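Alkaline serine protease AL20 (Nesterenkonia abyssinica, PDB 3CP7) probably hydrolyses peptide bonds in other proteins at alkaline pH, as a secreted, thermostable serine endopeptidase with a trypsin-like fold. Local coordinates at residues V12-S15 with D20-C23; N26-A29 with S34-A37; C42-D45 with Q50-R53; A80-A83 with D87-H90; S185-G190 with N196-P201. One frame throughout, in Å; residues are numbered along the deposited sequence.

Contact 1: residues V12-S15 with D20-C23; sequences VFFS and DFVC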
loop_
_atom_site.group_PDB
_atom_site.type_symbol
_atom_site.label_atom_id
_atom_site.label_comp_id
_atom_site.label_asym_id
_atom_site.label_seq_id
_atom_site.Cartn_x
_atom_site.Cartn_y
_atom_site.Cartn_z
ATOM N N VAL A 12 8.556 10.432 -16.028
ATOM C CA VAL A 12 7.269 9.788 -15.784
ATOM C C VAL A 12 6.166 10.619 -16.447
ATOM O O VAL A 12 6.198 11.853 -16.384
ATOM C CB VAL A 12 6.996 9.671 -14.262
ATOM C CG1 VAL A 12 5.563 9.284 -13.992
ATOM C CG2 VAL A 12 7.928 8.650 -13.623
ATOM N N PHE A 13 5.224 9.937 -17.096
ATOM C CA PHE A 13 3.993 10.554 -17.585
ATOM C C PHE A 13 2.835 9.874 -16.877
ATOM O O PHE A 13 2.855 8.667 -16.656
ATOM C CB PHE A 13 3.833 10.351 -19.096
ATOM C CG PHE A 13 4.955 10.918 -19.921
ATOM C CD1 PHE A 13 6.135 10.199 -20.099
ATOM C CD2 PHE A 13 4.825 12.157 -20.535
ATOM C CE1 PHE A 13 7.167 10.715 -20.862
ATOM C CE2 PHE A 13 5.861 12.682 -21.308
ATOM C CZ PHE A 13 7.022 11.952 -21.478
ATOM N N PHE A 14 1.821 10.647 -16.513
ATOM C CA PHE A 14 0.601 10.059 -15.955
ATOM C C PHE A 14 -0.586 10.988 -16.155
ATOM O O PHE A 14 -0.411 12.150 -16.517
ATOM C CB PHE A 14 0.785 9.680 -14.471
ATOM C CG PHE A 14 0.923 10.859 -13.533
ATOM C CD1 PHE A 14 -0.187 11.353 -12.854
ATOM C CD2 PHE A 14 2.158 11.445 -13.305
ATOM C CE1 PHE A 14 -0.068 12.428 -11.983
ATOM C CE2 PHE A 14 2.283 12.522 -12.430
ATOM C CZ PHE A 14 1.170 13.009 -11.766
ATOM N N SER A 15 -1.782 10.466 -15.912
ATOM C CA SER A 15 -3.001 11.265 -16.036
ATOM C C SER A 15 -3.877 11.120 -14.803
ATOM O O SER A 15 -3.821 10.112 -14.105
ATOM C CB SER A 15 -3.792 10.846 -17.278
ATOM O OG SER A 15 -3.029 11.054 -18.451
ATOM N N ASP A 20 -3.240 15.727 -17.814
ATOM C CA ASP A 20 -1.970 15.017 -17.997
ATOM C C ASP A 20 -0.840 15.709 -17.252
ATOM O O ASP A 20 -0.715 16.939 -17.289
ATOM C CB ASP A 20 -1.622 14.920 -19.480
ATOM C CG ASP A 20 -2.697 14.223 -20.284
ATOM O OD1 ASP A 20 -3.441 13.398 -19.706
ATOM O OD2 ASP A 20 -2.803 14.508 -21.499
ATOM N N PHE A 21 -0.017 14.900 -16.585
ATOM C CA PHE A 21 1.059 15.405 -15.743
ATOM C C PHE A 21 2.361 14.664 -16.007
ATOM O O PHE A 21 2.376 13.629 -16.665
ATOM C CB PHE A 21 0.664 15.300 -14.266
ATOM C CG PHE A 21 -0.531 16.133 -13.911
ATOM C CD1 PHE A 21 -1.820 15.604 -14.017
ATOM C CD2 PHE A 21 -0.370 17.451 -13.494
ATOM C CE1 PHE A 21 -2.937 16.391 -13.714
ATOM C CE2 PHE A 21 -1.476 18.243 -13.177
ATOM C CZ PHE A 21 -2.760 17.711 -13.292
ATOM N N VAL A 22 3.449 15.220 -15.487
ATOM C CA VAL A 22 4.769 14.628 -15.627
ATOM C C VAL A 22 5.505 14.618 -14.278
ATOM O O VAL A 22 5.255 15.445 -13.403
ATOM C CB VAL A 22 5.585 15.339 -16.747
ATOM C CG1 VAL A 22 5.829 16.807 -16.418
ATOM C CG2 VAL A 22 6.852 14.618 -17.037
ATOM N N CYS A 23 6.389 13.642 -14.116
ATOM C CA CYS A 23 7.177 13.477 -12.891
ATOM C C CYS A 23 8.518 12.858 -13.297
ATOM O O CYS A 23 8.873 12.841 -14.490
ATOM C CB CYS A 23 6.430 12.596 -11.871
ATOM S SG CYS A 23 5.480 13.490 -10.596
#
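The benzyl CB of Phe21 sits over one face of the Phe14 ring, offset toward its rim, with Phe21 CB 3.4 Å from Phe14 CZ. This is a CH-pi contact and not a true ring stack: the planes are only 23° apart, but the rings are slid so far that they barely overlap, with centroids 5.8 Å apart. Phe14 gets there because its CG stands between the backbone N and the carbonyl carbon (chi1 69°), which swings the ring across to the partner strand, while the Phe21 ring turns outward. The edge of the same Phe14 ring meets sulfur, with Cys23 SG 3.8 Å from Phe14 CE2, a sulfur-aromatic contact. Val12 lies on the same face, its CB packed against Cys23 CB at 3.8 Å. On the other face of the sheet, Ser15 OG gives a hydrogen bond of 2.7 Å to Asp20 OD1, reaching the oxygen from above the carboxylate plane and tying the side chains together near the turn. The backbones form a regular antiparallel hairpin: Val12 with Cys23 and Phe14 with Phe21 are hydrogen-bonded pairs, alternating with the non-hydrogen-bonded pairs Phe13 with Val22 and Ser15 with Asp20. The bond from Phe21 N to Phe14 O measures 2.8 Å. Strands 9-16 and 19-27 are neighbours in the six-stranded barrel. Strand 55-59 lies along the other edge of 9-16 and closes the barrel; Phe13 makes a backbone hydrogen bond with Val56, Val12 packs on Phe55 and Phe57, and the Cys23-Cys42 disulfide ties strand 19-27 to the loop between strands 35-38 and 55-59.

Contact 2: residues N26-A29 with S34-A37; sequences NIVA and STVA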
loop_
_atom_site.group_PDB
_atom_site.type_symbol
_atom_site.label_atom_id
_atom_site.label_comp_id
_atom_site.label_asym_id
_atom_site.label_seq_id
_atom_site.Cartn_x
_atom_site.Cartn_y
_atom_site.Cartn_z
ATOM N N ASN A 26 13.224 6.563 -10.696
ATOM C CA ASN A 26 14.523 5.927 -10.784
ATOM C C ASN A 26 14.433 4.435 -10.537
ATOM O O ASN A 26 13.815 4.019 -9.574
ATOM C CB ASN A 26 15.471 6.571 -9.765
ATOM C CG ASN A 26 16.905 6.076 -9.900
ATOM O OD1 ASN A 26 17.517 6.202 -10.964
ATOM N ND2 ASN A 26 17.447 5.517 -8.816
ATOM N N ILE A 27 15.074 3.639 -11.396
ATOM C CA ILE A 27 15.129 2.191 -11.187
ATOM C C ILE A 27 16.011 1.872 -9.985
ATOM O O ILE A 27 17.197 2.222 -9.964
ATOM C CB ILE A 27 15.676 1.419 -12.418
ATOM C CG1 ILE A 27 14.884 1.767 -13.681
ATOM C CG2 ILE A 27 15.644 -0.090 -12.150
ATOM C CD1 ILE A 27 15.505 1.204 -14.973
ATOM N N VAL A 28 15.423 1.212 -8.991
ATOM C CA VAL A 28 16.162 0.760 -7.811
ATOM C C VAL A 28 16.259 -0.762 -7.842
ATOM O O VAL A 28 15.349 -1.440 -8.319
ATOM C CB VAL A 28 15.526 1.260 -6.483
ATOM C CG1 VAL A 28 15.752 2.772 -6.349
ATOM C CG2 VAL A 28 14.031 0.875 -6.374
ATOM N N ALA A 29 17.385 -1.287 -7.364
ATOM C CA ALA A 29 17.610 -2.739 -7.384
ATOM C C ALA A 29 16.461 -3.439 -6.683
ATOM O O ALA A 29 16.082 -3.039 -5.588
ATOM C CB ALA A 29 18.914 -3.072 -6.712
ATOM N N SER A 34 11.713 -4.850 -11.528
ATOM C CA SER A 34 10.654 -4.077 -12.165
ATOM C C SER A 34 10.261 -2.820 -11.395
ATOM O O SER A 34 9.201 -2.255 -11.663
ATOM C CB SER A 34 9.406 -4.950 -12.335
ATOM O OG SER A 34 9.695 -6.099 -13.117
ATOM N N THR A 35 11.094 -2.395 -10.450
ATOM C CA THR A 35 10.667 -1.381 -9.484
ATOM C C THR A 35 11.381 -0.053 -9.669
ATOM O O THR A 35 12.617 0.003 -9.703
ATOM C CB THR A 35 10.858 -1.887 -8.046
ATOM O OG1 THR A 35 10.089 -3.077 -7.856
ATOM C CG2 THR A 35 10.370 -0.865 -7.012
ATOM N N VAL A 36 10.581 1.011 -9.769
ATOM C CA VAL A 36 11.103 2.381 -9.721
ATOM C C VAL A 36 10.623 3.107 -8.465
ATOM O O VAL A 36 9.474 2.942 -8.022
ATOM C CB VAL A 36 10.764 3.216 -10.987
ATOM C CG1 VAL A 36 11.433 2.629 -12.224
ATOM C CG2 VAL A 36 9.250 3.336 -11.202
ATOM N N ALA A 37 11.519 3.908 -7.900
ATOM C CA ALA A 37 11.193 4.801 -6.799
ATOM C C ALA A 37 10.714 6.117 -7.367
ATOM O O ALA A 37 11.257 6.630 -8.359
ATOM C CB ALA A 37 12.409 5.040 -5.950
HETATM O O HOH W 1 13.991 -2.778 -10.420
#
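Ile27 and Val36 both carry CG1 beside the backbone N (chi1 -54° and -64°), and these two branches meet across the strands, Ile27 CG1 lying 3.8 Å from Val36 CG1. Val28 also has CG1 beside its N, which brings that methyl within 4.1 Å of Ala37 CB, while its CG2 lies near Thr35 O and Thr35 CG2. Between these buried groups the backbones pair as the hairpin of strands 19-27 and 35-38, consecutive strands of the trypsin-like beta-barrel. Asn26 and Ala37 form a hydrogen-bonded antiparallel pair. Its shorter bond runs from Ala37 N to Asn26 O at 2.8 Å; the return bond, from Asn26 N to Ala37 O, is more bent, with 142° at the hydrogen. Past the non-hydrogen-bonded pair Ile27 with Val36, Val28 N donates to Thr35 O at 3.1 Å. There the chains spread, and a water bridges the gap, donating to Val28 O at 2.8 Å and accepting from Thr35 N at 2.9 Å. The amide of Asn26 turns to other parts of the chain: OD1 is held by His8, and ND2 by Gln183 and Ser113. Thr35 OG1 bonds to Asn32 OD1 within the turn.

Contact 3: residues C42-D45 with Q50-R53; sequences CLHD and QFAR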
loop_
_atom_site.group_PDB
_atom_site.type_symbol
_atom_site.label_atom_id
_atom_site.label_comp_id
_atom_site.label_asym_id
_atom_site.label_seq_id
_atom_site.Cartn_x
_atom_site.Cartn_y
_atom_site.Cartn_z
ATOM N N CYS A 42 3.202 11.472 -7.253
ATOM C CA CYS A 42 3.343 11.155 -8.679
ATOM C C CYS A 42 2.530 9.932 -9.081
ATOM O O CYS A 42 2.445 9.609 -10.272
ATOM C CB CYS A 42 4.805 10.898 -9.033
ATOM S SG CYS A 42 5.871 12.361 -8.891
ATOM N N LEU A 43 1.936 9.239 -8.111
ATOM C CA LEU A 43 1.099 8.093 -8.475
ATOM C C LEU A 43 -0.208 7.971 -7.695
ATOM O O LEU A 43 -1.010 7.066 -7.970
ATOM C CB LEU A 43 1.894 6.773 -8.468
ATOM C CG LEU A 43 2.732 6.391 -7.248
ATOM C CD1 LEU A 43 1.823 6.094 -6.045
ATOM C CD2 LEU A 43 3.608 5.187 -7.592
ATOM N N HIS A 44 -0.452 8.896 -6.767
ATOM C CA HIS A 44 -1.694 8.891 -6.001
ATOM C C HIS A 44 -2.046 10.305 -5.561
ATOM O O HIS A 44 -1.162 11.066 -5.155
ATOM C CB HIS A 44 -1.595 7.950 -4.794
ATOM C CG HIS A 44 -2.908 7.699 -4.123
ATOM N ND1 HIS A 44 -3.497 8.616 -3.282
ATOM C CD2 HIS A 44 -3.763 6.652 -4.199
ATOM C CE1 HIS A 44 -4.652 8.137 -2.850
ATOM N NE2 HIS A 44 -4.843 6.950 -3.401
ATOM N N ASP A 45 -3.337 10.642 -5.621
ATOM C CA ASP A 45 -3.819 11.998 -5.321
ATOM C C ASP A 45 -3.548 12.459 -3.887
ATOM O O ASP A 45 -3.434 13.661 -3.627
ATOM C CB ASP A 45 -5.343 12.102 -5.534
ATOM C CG ASP A 45 -5.786 11.895 -6.982
ATOM O OD1 ASP A 45 -5.014 12.152 -7.935
ATOM O OD2 ASP A 45 -6.959 11.496 -7.158
ATOM N N GLN A 50 -7.568 9.202 -5.679
ATOM C CA GLN A 50 -7.365 7.873 -6.265
ATOM C C GLN A 50 -5.991 7.747 -6.922
ATOM O O GLN A 50 -5.206 8.689 -6.898
ATOM C CB GLN A 50 -8.472 7.557 -7.267
ATOM C CG GLN A 50 -8.544 8.509 -8.458
ATOM C CD GLN A 50 -9.776 8.282 -9.333
ATOM O OE1 GLN A 50 -10.522 7.321 -9.143
ATOM N NE2 GLN A 50 -9.981 9.166 -10.306
ATOM N N PHE A 51 -5.703 6.579 -7.495
ATOM C CA PHE A 51 -4.417 6.368 -8.162
ATOM C C PHE A 51 -4.339 7.092 -9.502
ATOM O O PHE A 51 -5.357 7.312 -10.167
ATOM C CB PHE A 51 -4.128 4.872 -8.357
ATOM C CG PHE A 51 -3.814 4.150 -7.082
ATOM C CD1 PHE A 51 -4.835 3.647 -6.275
ATOM C CD2 PHE A 51 -2.502 4.005 -6.668
ATOM C CE1 PHE A 51 -4.549 2.980 -5.082
ATOM C CE2 PHE A 51 -2.194 3.340 -5.484
ATOM C CZ PHE A 51 -3.220 2.820 -4.687
ATOM N N ALA A 52 -3.122 7.469 -9.882
ATOM C CA ALA A 52 -2.850 8.003 -11.204
ATOM C C ALA A 52 -3.194 6.951 -12.256
ATOM O O ALA A 52 -3.146 5.743 -11.998
ATOM C CB ALA A 52 -1.374 8.390 -11.311
ATOM N N ARG A 53 -3.552 7.420 -13.443
ATOM C CA ARG A 53 -3.851 6.533 -14.550
ATOM C C ARG A 53 -2.754 6.625 -15.588
ATOM O O ARG A 53 -2.106 7.662 -15.731
ATOM C CB ARG A 53 -5.204 6.893 -15.161
ATOM C CG ARG A 53 -6.374 6.546 -14.251
ATOM C CD ARG A 53 -7.711 6.820 -14.920
ATOM N NE ARG A 53 -8.242 8.141 -14.585
ATOM C CZ ARG A 53 -8.207 9.206 -15.381
ATOM N NH1 ARG A 53 -7.653 9.144 -16.590
ATOM N NH2 ARG A 53 -8.734 10.347 -14.961
HETATM O O HOH W 2 -5.870 10.237 -10.124
#
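The imidazole of His44 presents its edge to the face of the Phe51 ring in a T-shaped pair, the planes at 90° and the centroids 4.7 Å apart. The setting is the loop between barrel strands 35-38 and 55-59, which doubles back on itself through a single backbone bridge, His44 with Phe51. CD2 of His44 is the atom that points in, 3.6 Å above the centre of the phenyl ring. One face of the imidazole is itself occupied by the Gln50 carbonyl oxygen, which lies over the ring centre. CG is anti to the backbone N (chi1 -169°), which carries the ring to the opposing segment, between Gln50 O and the Phe51 face; its ND1 is engaged by Gly46 N. On one side of the bridge Ala52 N donates to Leu43 O at 2.9 Å; on the other Asp45 N donates to Gln50 O at 3.0 Å. Gly48 and Gly49 of the second subunit pack on Gln50 and Phe51, and Phe51 also makes backbone hydrogen bonds to that subunit. The Asp45 carboxylate closes the end of the loop with both oxygens. A water donates to Asp45 OD1 and to Phe51 O, while Gln50 N reaches Asp45 OD2 at 2.8 Å in an almost straight bond of 177°, from above the carboxylate plane.

Contact 4: residues A80-A83 with D87-H90; sequences AEWA and DFEH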
loop_
_atom_site.group_PDB
_atom_site.type_symbol
_atom_site.label_atom_id
_atom_site.label_comp_id
_atom_site.label_asym_id
_atom_site.label_seq_id
_atom_site.Cartn_x
_atom_site.Cartn_y
_atom_site.Cartn_z
ATOM N N ALA A 80 1.166 4.464 2.956
ATOM C CA ALA A 80 -0.149 4.567 3.575
ATOM C C ALA A 80 -0.443 5.986 3.996
ATOM O O ALA A 80 -1.568 6.452 3.845
ATOM C CB ALA A 80 -0.232 3.660 4.765
ATOM N N GLU A 81 0.554 6.667 4.540
ATOM C CA GLU A 81 0.312 8.006 5.078
ATOM C C GLU A 81 0.080 9.015 3.958
ATOM O O GLU A 81 -0.722 9.942 4.117
ATOM C CB GLU A 81 1.474 8.451 5.957
ATOM C CG GLU A 81 1.763 7.528 7.142
ATOM C CD GLU A 81 2.743 6.397 6.829
ATOM O OE1 GLU A 81 3.262 5.787 7.800
ATOM O OE2 GLU A 81 3.000 6.112 5.644
ATOM N N TRP A 82 0.773 8.852 2.835
ATOM C CA TRP A 82 0.484 9.701 1.683
ATOM C C TRP A 82 -0.940 9.456 1.158
ATOM O O TRP A 82 -1.734 10.391 1.011
ATOM C CB TRP A 82 1.512 9.552 0.542
ATOM C CG TRP A 82 1.071 10.412 -0.577
ATOM C CD1 TRP A 82 0.391 10.032 -1.708
ATOM C CD2 TRP A 82 1.131 11.833 -0.599
ATOM N NE1 TRP A 82 0.062 11.143 -2.454
ATOM C CE2 TRP A 82 0.494 12.264 -1.787
ATOM C CE3 TRP A 82 1.678 12.794 0.270
ATOM C CZ2 TRP A 82 0.391 13.617 -2.126
ATOM C CZ3 TRP A 82 1.586 14.142 -0.073
ATOM C CH2 TRP A 82 0.942 14.536 -1.259
ATOM N N ALA A 83 -1.260 8.197 0.872
ATOM C CA ALA A 83 -2.567 7.869 0.279
ATOM C C ALA A 83 -3.742 8.294 1.139
ATOM O O ALA A 83 -4.770 8.733 0.614
ATOM C CB ALA A 83 -2.665 6.376 -0.001
ATOM N N ASP A 87 0.328 13.046 3.760
ATOM C CA ASP A 87 1.387 13.330 4.729
ATOM C C ASP A 87 2.723 13.442 4.009
ATOM O O ASP A 87 3.269 12.434 3.549
ATOM C CB ASP A 87 1.432 12.182 5.736
ATOM C CG ASP A 87 2.436 12.393 6.860
ATOM O OD1 ASP A 87 3.247 13.346 6.829
ATOM O OD2 ASP A 87 2.412 11.573 7.803
ATOM N N PHE A 88 3.272 14.650 3.935
ATOM C CA PHE A 88 4.539 14.860 3.229
ATOM C C PHE A 88 5.735 14.154 3.871
ATOM O O PHE A 88 6.744 13.915 3.189
ATOM C CB PHE A 88 4.832 16.349 3.006
ATOM C CG PHE A 88 4.048 16.948 1.870
ATOM C CD1 PHE A 88 2.936 17.747 2.114
ATOM C CD2 PHE A 88 4.405 16.676 0.551
ATOM C CE1 PHE A 88 2.204 18.286 1.046
ATOM C CE2 PHE A 88 3.680 17.214 -0.521
ATOM C CZ PHE A 88 2.584 18.023 -0.257
ATOM N N GLU A 89 5.632 13.785 5.150
ATOM C CA GLU A 89 6.719 12.983 5.728
ATOM C C GLU A 89 6.886 11.649 5.007
ATOM O O GLU A 89 7.936 11.015 5.113
ATOM C CB GLU A 89 6.529 12.738 7.228
ATOM C CG GLU A 89 6.733 13.981 8.084
ATOM C CD GLU A 89 6.837 13.688 9.565
ATOM O OE1 GLU A 89 6.311 12.649 10.024
ATOM O OE2 GLU A 89 7.458 14.520 10.265
ATOM N N HIS A 90 5.844 11.229 4.281
ATOM C CA HIS A 90 5.870 9.941 3.584
ATOM C C HIS A 90 5.506 10.078 2.119
ATOM O O HIS A 90 4.882 9.187 1.545
ATOM C CB HIS A 90 4.986 8.917 4.310
ATOM C CG HIS A 90 5.403 8.712 5.730
ATOM N ND1 HIS A 90 6.444 7.880 6.082
ATOM C CD2 HIS A 90 4.976 9.289 6.877
ATOM C CE1 HIS A 90 6.617 7.927 7.391
ATOM N NE2 HIS A 90 5.753 8.787 7.895
#
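Glu81 crosses His90 at a slant, and from CB to carboxylate its atoms rest against the imidazole. Its CB is 3.7 Å from both Asp87 CB and His90 CD2, and CG also rests on His90 CD2. The bend at chi2 (89°) then folds the carboxylate flat over one face of the imidazole, the two planes only 11° apart. Glu81 CD stands 3.6 Å above the ring plane, toward the rim, and OE2 comes within 3.5 Å of His90 CG. The stack leaves OE1 to be bonded by Asn218 ND2 of the second subunit, while His90 ND1 pairs with Tyr92 OH. The nearby carboxylate would probably favour positive charge on this imidazole. Trp82, next along the helix, directs the edge of its six-membered ring at the face of Phe88, with Trp82 CZ3 3.7 Å from Phe88 CE2; its NE1 bonds to His44 O. The backbones are joined by a long bond, Asp87 N to Glu81 O at 3.3 Å. Asp87 OD1 in turn accepts from Glu89 N at 2.9 Å, an Asx turn that opens the short 3-10 segment 88-89. Helix 80-85 thus packs on the loop leading to Asp91; Trp82 touches both Asp91 and His41, which with Ser169 probably form the Ser-His-Asp triad of trypsin-like proteases.

Contact 5: residues S185-G190 with N196-P201; sequences STNSYG and NVMFGP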
loop_
_atom_site.group_PDB
_atom_site.type_symbol
_atom_site.label_atom_id
_atom_site.label_comp_id
_atom_site.label_asym_id
_atom_site.label_seq_id
_atom_site.Cartn_x
_atom_site.Cartn_y
_atom_site.Cartn_z
ATOM N N SER A 185 16.441 9.416 -0.932
ATOM C CA SER A 185 15.204 10.197 -0.852
ATOM C C SER A 185 14.709 10.421 -2.272
ATOM O O SER A 185 15.217 9.809 -3.237
ATOM C CB SER A 185 15.381 11.523 -0.083
ATOM O OG SER A 185 14.117 12.138 0.140
ATOM N N THR A 186 13.724 11.299 -2.389
ATOM C CA THR A 186 13.088 11.587 -3.644
ATOM C C THR A 186 12.712 13.085 -3.617
ATOM O O THR A 186 12.438 13.633 -2.534
ATOM C CB THR A 186 11.908 10.589 -3.654
ATOM O OG1 THR A 186 12.085 9.454 -4.533
ATOM C CG2 THR A 186 10.497 11.112 -3.277
ATOM N N ASN A 187 12.745 13.754 -4.772
ATOM C CA ASN A 187 12.213 15.120 -4.849
ATOM C C ASN A 187 10.734 15.103 -4.531
ATOM O O ASN A 187 9.980 14.400 -5.198
ATOM C CB ASN A 187 12.379 15.717 -6.249
ATOM C CG ASN A 187 13.834 15.815 -6.684
ATOM O OD1 ASN A 187 14.725 16.129 -5.885
ATOM N ND2 ASN A 187 14.083 15.540 -7.966
ATOM N N SER A 188 10.303 15.886 -3.546
ATOM C CA SER A 188 8.899 15.876 -3.152
ATOM C C SER A 188 8.164 17.216 -3.273
ATOM O O SER A 188 7.102 17.273 -3.900
ATOM C CB SER A 188 8.751 15.288 -1.746
ATOM O OG SER A 188 7.461 15.530 -1.204
ATOM N N TYR A 189 8.712 18.284 -2.695
ATOM C CA TYR A 189 7.989 19.545 -2.675
ATOM C C TYR A 189 8.900 20.703 -2.330
ATOM O O TYR A 189 10.023 20.504 -1.869
ATOM C CB TYR A 189 6.829 19.469 -1.661
ATOM C CG TYR A 189 7.269 19.482 -0.217
ATOM C CD1 TYR A 189 7.535 18.299 0.466
ATOM C CD2 TYR A 189 7.401 20.686 0.478
ATOM C CE1 TYR A 189 7.945 18.307 1.799
ATOM C CE2 TYR A 189 7.818 20.716 1.798
ATOM C CZ TYR A 189 8.069 19.519 2.466
ATOM O OH TYR A 189 8.486 19.513 3.785
ATOM N N GLY A 190 8.404 21.916 -2.579
ATOM C CA GLY A 190 8.996 23.122 -1.995
ATOM C C GLY A 190 7.935 23.896 -1.236
ATOM O O GLY A 190 6.757 23.496 -1.199
ATOM N N ASN A 196 13.950 27.916 -4.524
ATOM C CA ASN A 196 15.180 27.152 -4.760
ATOM C C ASN A 196 15.629 26.238 -3.613
ATOM O O ASN A 196 16.831 26.044 -3.394
ATOM C CB ASN A 196 16.329 28.092 -5.160
ATOM C CG ASN A 196 16.036 28.859 -6.426
ATOM O OD1 ASN A 196 16.494 29.991 -6.595
ATOM N ND2 ASN A 196 15.255 28.269 -7.312
ATOM N N VAL A 197 14.669 25.681 -2.878
ATOM C CA VAL A 197 14.960 24.604 -1.934
ATOM C C VAL A 197 13.997 23.457 -2.222
ATOM O O VAL A 197 12.789 23.653 -2.306
ATOM C CB VAL A 197 14.874 25.065 -0.455
ATOM C CG1 VAL A 197 15.194 23.910 0.499
ATOM C CG2 VAL A 197 15.844 26.220 -0.190
ATOM N N MET A 198 14.554 22.262 -2.413
ATOM C CA MET A 198 13.760 21.056 -2.640
ATOM C C MET A 198 13.738 20.205 -1.379
ATOM O O MET A 198 14.787 19.933 -0.785
ATOM C CB MET A 198 14.367 20.239 -3.772
ATOM C CG MET A 198 13.629 18.919 -4.044
ATOM S SD MET A 198 12.073 19.151 -4.917
ATOM C CE MET A 198 12.716 19.565 -6.549
ATOM N N PHE A 199 12.541 19.775 -0.980
ATOM C CA PHE A 199 12.396 18.882 0.154
ATOM C C PHE A 199 12.123 17.472 -0.298
ATOM O O PHE A 199 11.434 17.238 -1.297
ATOM C CB PHE A 199 11.319 19.391 1.123
ATOM C CG PHE A 199 11.707 20.681 1.769
ATOM C CD1 PHE A 199 11.440 21.887 1.139
ATOM C CD2 PHE A 199 12.416 20.686 2.965
ATOM C CE1 PHE A 199 11.849 23.101 1.709
ATOM C CE2 PHE A 199 12.835 21.895 3.546
ATOM C CZ PHE A 199 12.555 23.097 2.915
ATOM N N GLY A 200 12.709 16.547 0.447
ATOM C CA GLY A 200 12.529 15.130 0.199
ATOM C C GLY A 200 12.301 14.419 1.506
ATOM O O GLY A 200 12.849 14.808 2.535
ATOM N N PRO A 201 11.493 13.357 1.486
ATOM C CA PRO A 201 11.164 12.677 2.734
ATOM C C PRO A 201 12.319 11.865 3.305
ATOM O O PRO A 201 13.181 11.376 2.557
ATOM C CB PRO A 201 10.009 11.750 2.329
ATOM C CG PRO A 201 10.301 11.444 0.868
ATOM C CD PRO A 201 10.801 12.756 0.324
#
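A classic beta bulge forms where the two outermost strands of the second six-stranded sheet, 183-191 and 197-200, meet: Ser188 and Tyr189 both face Phe199, and the Phe199 carbonyl oxygen accepts from the two amides. Ser188 N approaches Phe199 O at 2.9 Å, almost in line with the carbonyl, and Tyr189 N reaches the same oxygen at 3.2 Å. The return bond, from Phe199 N to Tyr189 O, is 2.8 Å and completes the hydrogen-bonded pair Tyr189 with Phe199. Their side chains meet on one face of the sheet. Phe199 CB sits over the face of the Tyr189 ring, 3.6 Å from its centroid and 17° off the normal, a CH-pi contact; the ring planes are nearly parallel but slid apart. With chi1 at 72° the phenol of Tyr189 is folded back over the Phe199 CB, while Tyr191 and Thr157 bond its OH. Met198 bends at chi2 and chi3, laying its SD 3.7 Å from Asn187 CB and crossing that side chain at about a right angle. Asn187 OD1 is held by Trp173 NE1. Ser188 OG bonds to Asp91 OD1; Asp91 is probably the acid of the catalytic triad, with His41 and Ser169, so the bulge places a serine beside that acid. Gly200 passes close to the strand before the bulge, its CA 3.1 Å from Thr186 O. Beyond it the Pro201 ring crosses Thr186, with Pro201 CD 4.0 Å from Thr186 CG2, and Ser185 OG donates to Pro201 O at 2.7 Å, tilted 20° from the carbonyl plane.

The five contacts follow one another along the chain, each closing before the next opens. Contacts 1 and 2 are successive hairpins of the closed barrel, sharing strand 19-27, with centres about 17 Å apart. Contact 3, in the loop between strands 35-38 and 55-59, is joined to contact 1 by the Cys23-Cys42 disulfide, centres about 10 Å apart. The centre of contact 4 is about 13 Å from that of contact 3, and Trp82 and His44 tie them; both touch the second subunit. Contact 5 belongs to the other sheet, its centre about 14 Å from that of contact 4: Phe88 packs on Ser188 and Tyr189, and Pro201 on the backbone of Phe88 and Glu89. Contacts 1, 3, 4 and 5 thus border the probable Ser-His-Asp triad.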